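Local atomic coordinates of ABC transporter, substrate-binding protein (Streptococcus pneumoniae, PDB entry 5G5Y), a protein that binds short- and long-chain fructooligosaccharides, with a preference for tetrasaccharides and larger, and serves as the solute-binding component of the FusABC-MsmK ABC importer. Residues A[93-96]-A[97-101]; A[384-388]-A[389-393]. All blocks are in the same frame, centred on the assembly; numbering follows the deposited sequence.

Contact 1: A[93-96]-A[97-101]; sequences PNLK and KILDE
L99 lies over the side chain of L95, one helical turn back, with its CG 4.1 Å from L95 CD1; the two leucines run across each other at a slant. With chi1 at -180°, L95 swings CG away from its own N and beside the carbonyl carbon, which brings its branch within range of the later leucine. In L99, CG stands beside the backbone N and opposite the carbonyl carbon (chi1 -60°), which sets it 3.4 Å from L95 O. The same oxygen accepts the backbone N-H of L99 at 3.0 Å, and is thus partly covered by the side chain of its own donor.

I98 does much the same one residue earlier. Its CD1 reaches back to 3.4 Å from N94 O, while its N-H bonds to that oxygen at 3.2 Å. The outer side of the turn is completed by K97 N to P93 O and D100 N to K96 O, the latter 2.9 Å long. These four bonds are the i to i+4 pattern of an alpha-helix, here the short helix 93-101.

Residue types divide by face. Proline suits the first turn, where its missing N-H costs no helical bond. The backbone N-H groups of N94 and L95, lying in that turn, are taken up by the carboxylate of D327. K96, K97 and D100 lie on the exposed side, and K96 NZ reaches D89 O. L95 packs on I88, L99 on Y105 and M109, and I98 on Y330. The helix is therefore amphipathic: apolar branches lie over the carbonyl oxygens of N94 and L95, probably limiting water's access, and join it to helices 85-91 and 104-109 and the loop at Y330, whereas a negative carboxylate at its amino end would probably interact favourably with the helix dipole.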
loop_
_atom_site.group_PDB
_atom_site.type_symbol
_atom_site.label_atom_id
_atom_site.label_comp_id
_atom_site.label_asym_id
_atom_site.label_seq_id
_atom_site.Cartn_x
_atom_site.Cartn_y
_atom_site.Cartn_z
ATOM N N PRO A 93 19.176 -18.013 -9.985
ATOM C CA PRO A 93 20.196 -17.032 -9.573
ATOM C C PRO A 93 19.723 -15.557 -9.487
ATOM O O PRO A 93 20.252 -14.795 -8.656
ATOM C CB PRO A 93 21.309 -17.186 -10.635
ATOM C CG PRO A 93 20.598 -17.719 -11.835
ATOM C CD PRO A 93 19.514 -18.619 -11.292
ATOM N N ASN A 94 18.794 -15.123 -10.349
ATOM C CA ASN A 94 18.296 -13.733 -10.246
ATOM C C ASN A 94 17.583 -13.504 -8.906
ATOM O O ASN A 94 17.842 -12.541 -8.218
ATOM C CB ASN A 94 17.385 -13.311 -11.434
ATOM C CG ASN A 94 18.090 -13.362 -12.775
ATOM O OD1 ASN A 94 19.272 -13.061 -12.861
ATOM N ND2 ASN A 94 17.375 -13.724 -13.821
ATOM N N LEU A 95 16.681 -14.399 -8.548
ATOM C CA LEU A 95 15.959 -14.325 -7.299
ATOM C C LEU A 95 16.927 -14.525 -6.126
ATOM O O LEU A 95 16.851 -13.824 -5.136
ATOM C CB LEU A 95 14.844 -15.364 -7.266
ATOM C CG LEU A 95 14.001 -15.379 -5.975
ATOM C CD1 LEU A 95 13.411 -14.033 -5.620
ATOM C CD2 LEU A 95 12.887 -16.370 -6.170
ATOM N N LYS A 96 17.898 -15.415 -6.263
ATOM C CA LYS A 96 18.894 -15.559 -5.176
ATOM C C LYS A 96 19.716 -14.278 -4.924
ATOM O O LYS A 96 20.066 -13.969 -3.768
ATOM C CB LYS A 96 19.840 -16.726 -5.461
ATOM C CG LYS A 96 19.227 -18.058 -5.174
ATOM C CD LYS A 96 20.021 -19.174 -5.859
ATOM C CE LYS A 96 21.307 -19.515 -5.142
ATOM N NZ LYS A 96 22.084 -20.446 -6.029
ATOM N N LYS A 97 20.018 -13.531 -5.989
ATOM C CA LYS A 97 20.733 -12.264 -5.850
ATOM C C LYS A 97 19.893 -11.190 -5.108
ATOM O O LYS A 97 20.391 -10.427 -4.307
ATOM C CB LYS A 97 21.159 -11.728 -7.209
ATOM C CG LYS A 97 22.090 -10.529 -7.094
ATOM C CD LYS A 97 22.572 -10.045 -8.447
ATOM C CE LYS A 97 23.295 -8.710 -8.302
ATOM N NZ LYS A 97 23.912 -8.365 -9.612
ATOM N N ILE A 98 18.614 -11.137 -5.407
ATOM C CA ILE A 98 17.678 -10.262 -4.683
ATOM C C ILE A 98 17.643 -10.632 -3.195
ATOM O O ILE A 98 17.768 -9.719 -2.332
ATOM C CB ILE A 98 16.273 -10.316 -5.329
ATOM C CG1 ILE A 98 16.303 -9.715 -6.737
ATOM C CG2 ILE A 98 15.212 -9.564 -4.512
ATOM C CD1 ILE A 98 15.284 -10.301 -7.673
ATOM N N LEU A 99 17.497 -11.934 -2.890
ATOM C CA LEU A 99 17.390 -12.402 -1.521
ATOM C C LEU A 99 18.686 -12.264 -0.725
ATOM O O LEU A 99 18.640 -12.051 0.479
ATOM C CB LEU A 99 16.866 -13.838 -1.462
ATOM C CG LEU A 99 15.478 -14.051 -2.075
ATOM C CD1 LEU A 99 15.114 -15.500 -1.940
ATOM C CD2 LEU A 99 14.430 -13.151 -1.431
ATOM N N ASP A 100 19.814 -12.314 -1.428
ATOM C CA ASP A 100 21.112 -11.993 -0.863
ATOM C C ASP A 100 21.259 -10.493 -0.537
ATOM O O ASP A 100 21.778 -10.169 0.517
ATOM C CB ASP A 100 22.222 -12.454 -1.830
ATOM C CG ASP A 100 23.602 -12.429 -1.186
ATOM O OD1 ASP A 100 23.849 -13.291 -0.310
ATOM O OD2 ASP A 100 24.416 -11.536 -1.534
ATOM N N GLU A 101 20.832 -9.592 -1.416
ATOM C CA GLU A 101 20.885 -8.135 -1.172
ATOM C C GLU A 101 19.857 -7.749 -0.080
ATOM O O GLU A 101 20.115 -6.858 0.723
ATOM C CB GLU A 101 20.600 -7.321 -2.462
ATOM C CG GLU A 101 20.734 -5.781 -2.323
ATOM C CD GLU A 101 20.491 -4.962 -3.613
ATOM O OE1 GLU A 101 20.704 -5.500 -4.726
ATOM O OE2 GLU A 101 20.103 -3.747 -3.526
#

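Contact 2: A[384-388]-A[389-393]; sequences LAILD and SYYGK
Y390 folds back beneath L387; its CB lies 3.3 Å from L387 O. With CG anti to the carbonyl carbon (chi1 -66°), the ring turns back along the strand that precedes it. L387 N sits over the centre of one ring face, and L387 CB also lies above that face, 4.1 Å from the centroid, in a CH-pi contact. CE1 touches L387 CB, while CE2 comes 3.3 Å from A385 O. At the tip, OH shares water 1 with that carbonyl, the water donating to A385 O; tyrosine suits the place because its ring lies under L387 while its hydroxyl reaches this water.

Strand 384-386, an edge of a three-stranded sheet beside 121-123, here gives way to a 3-10 turn. Y390 N bonds to L387 O at 2.9 Å, and a weak bond joins Y391 N to D388 O.

The next ring, Y391, lies across I386, whose CG2 is 3.5 Å from Y391 OH; that hydroxyl hydrogen-bonds E124 O. Y391 also packs on the substrate-binding W340. D388 OD1 rests 3.6 Å from Y391 CD2 and accepts a hydrogen bond from G126 N, and K393 NZ reaches S389 O in the carbonyl plane, on a lone pair.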
loop_
_atom_site.group_PDB
_atom_site.type_symbol
_atom_site.label_atom_id
_atom_site.label_comp_id
_atom_site.label_asym_id
_atom_site.label_seq_id
_atom_site.Cartn_x
_atom_site.Cartn_y
_atom_site.Cartn_z
ATOM N N LEU A 384 8.032 -10.695 -9.583
ATOM C CA LEU A 384 9.033 -9.750 -10.014
ATOM C C LEU A 384 9.575 -8.968 -8.830
ATOM O O LEU A 384 8.978 -8.957 -7.712
ATOM C CB LEU A 384 8.437 -8.773 -11.080
ATOM C CG LEU A 384 7.327 -7.798 -10.628
ATOM C CD1 LEU A 384 7.893 -6.526 -10.025
ATOM C CD2 LEU A 384 6.369 -7.460 -11.803
ATOM N N ALA A 385 10.699 -8.305 -9.068
ATOM C CA ALA A 385 11.294 -7.442 -8.071
ATOM C C ALA A 385 11.940 -6.213 -8.649
ATOM O O ALA A 385 12.772 -6.310 -9.551
ATOM C CB ALA A 385 12.314 -8.172 -7.235
ATOM N N ILE A 386 11.546 -5.072 -8.082
ATOM C CA ILE A 386 12.177 -3.770 -8.336
ATOM C C ILE A 386 12.684 -3.240 -7.001
ATOM O O ILE A 386 11.897 -2.962 -6.071
ATOM C CB ILE A 386 11.216 -2.774 -8.972
ATOM C CG1 ILE A 386 10.611 -3.383 -10.250
ATOM C CG2 ILE A 386 11.922 -1.469 -9.329
ATOM C CD1 ILE A 386 9.448 -2.601 -10.817
ATOM N N LEU A 387 13.998 -3.122 -6.913
ATOM C CA LEU A 387 14.668 -2.652 -5.703
ATOM C C LEU A 387 14.971 -1.178 -5.888
ATOM O O LEU A 387 15.131 -0.692 -7.019
ATOM C CB LEU A 387 15.942 -3.439 -5.426
ATOM C CG LEU A 387 15.751 -4.948 -5.292
ATOM C CD1 LEU A 387 17.034 -5.620 -4.875
ATOM C CD2 LEU A 387 14.630 -5.287 -4.325
ATOM N N ASP A 388 15.021 -0.476 -4.764
ATOM C CA ASP A 388 15.298 0.937 -4.766
ATOM C C ASP A 388 16.659 1.273 -5.396
ATOM O O ASP A 388 16.789 2.317 -6.013
ATOM C CB ASP A 388 15.166 1.493 -3.365
ATOM C CG ASP A 388 15.083 3.012 -3.350
ATOM O OD1 ASP A 388 14.127 3.573 -3.922
ATOM O OD2 ASP A 388 15.982 3.632 -2.739
ATOM N N SER A 389 17.632 0.363 -5.312
ATOM C CA SER A 389 18.905 0.525 -6.027
ATOM C C SER A 389 18.817 0.555 -7.586
ATOM O O SER A 389 19.775 0.921 -8.258
ATOM C CB SER A 389 19.880 -0.575 -5.606
ATOM O OG SER A 389 19.383 -1.849 -5.938
ATOM N N TYR A 390 17.709 0.116 -8.163
ATOM C CA TYR A 390 17.585 0.049 -9.629
ATOM C C TYR A 390 17.374 1.446 -10.252
ATOM O O TYR A 390 17.636 1.626 -11.453
ATOM C CB TYR A 390 16.402 -0.809 -10.055
ATOM C CG TYR A 390 16.470 -2.288 -9.745
ATOM C CD1 TYR A 390 17.504 -2.843 -8.993
ATOM C CD2 TYR A 390 15.506 -3.150 -10.256
ATOM C CE1 TYR A 390 17.571 -4.196 -8.739
ATOM C CE2 TYR A 390 15.549 -4.501 -9.994
ATOM C CZ TYR A 390 16.569 -5.035 -9.236
ATOM O OH TYR A 390 16.612 -6.405 -8.958
ATOM N N TYR A 391 16.851 2.402 -9.462
ATOM C CA TYR A 391 16.488 3.708 -10.019
ATOM C C TYR A 391 17.744 4.457 -10.384
ATOM O O TYR A 391 18.675 4.492 -9.586
ATOM C CB TYR A 391 15.589 4.516 -9.074
ATOM C CG TYR A 391 14.329 3.762 -8.798
ATOM C CD1 TYR A 391 13.432 3.479 -9.819
ATOM C CD2 TYR A 391 14.039 3.302 -7.519
ATOM C CE1 TYR A 391 12.300 2.739 -9.575
ATOM C CE2 TYR A 391 12.894 2.564 -7.260
ATOM C CZ TYR A 391 12.025 2.296 -8.275
ATOM O OH TYR A 391 10.885 1.566 -8.039
ATOM N N GLY A 392 17.791 4.983 -11.616
ATOM C CA GLY A 392 18.987 5.652 -12.134
ATOM C C GLY A 392 20.042 4.717 -12.719
ATOM O O GLY A 392 21.115 5.177 -13.164
ATOM N N LYS A 393 19.781 3.412 -12.705
ATOM C CA LYS A 393 20.717 2.407 -13.217
ATOM C C LYS A 393 20.014 1.551 -14.265
ATOM O O LYS A 393 20.444 1.483 -15.420
ATOM C CB LYS A 393 21.257 1.544 -12.088
ATOM C CG LYS A 393 22.023 2.290 -11.011
ATOM C CD LYS A 393 22.831 1.325 -10.143
ATOM C CE LYS A 393 23.301 1.974 -8.830
ATOM N NZ LYS A 393 22.214 2.141 -7.801
HETATM O O HOH W 1 14.809 -7.720 -10.297
HETATM O O HOH W 2 18.767 4.080 -6.933
#

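In the fold
Contact 1 comes first along the chain and contact 2 nearly three hundred residues later, yet their centres are about 13 Å apart, on the same side of the chain's centre. Helix 93-101 packs directly against strand 384-386 and the turn that follows: I98 CD1 meets A385 CB at 3.7 Å, and E101 OE2 probably hydrogen-bonds S389 OG at 3.2 Å. Strand 384-386 pairs with 121-123, which contains the substrate-binding E123, whose side chain is about 5 Å from that of I386 and about 11 Å from that of I98. The helix thus backs a small sheet whose central strand contributes to the sugar-binding site.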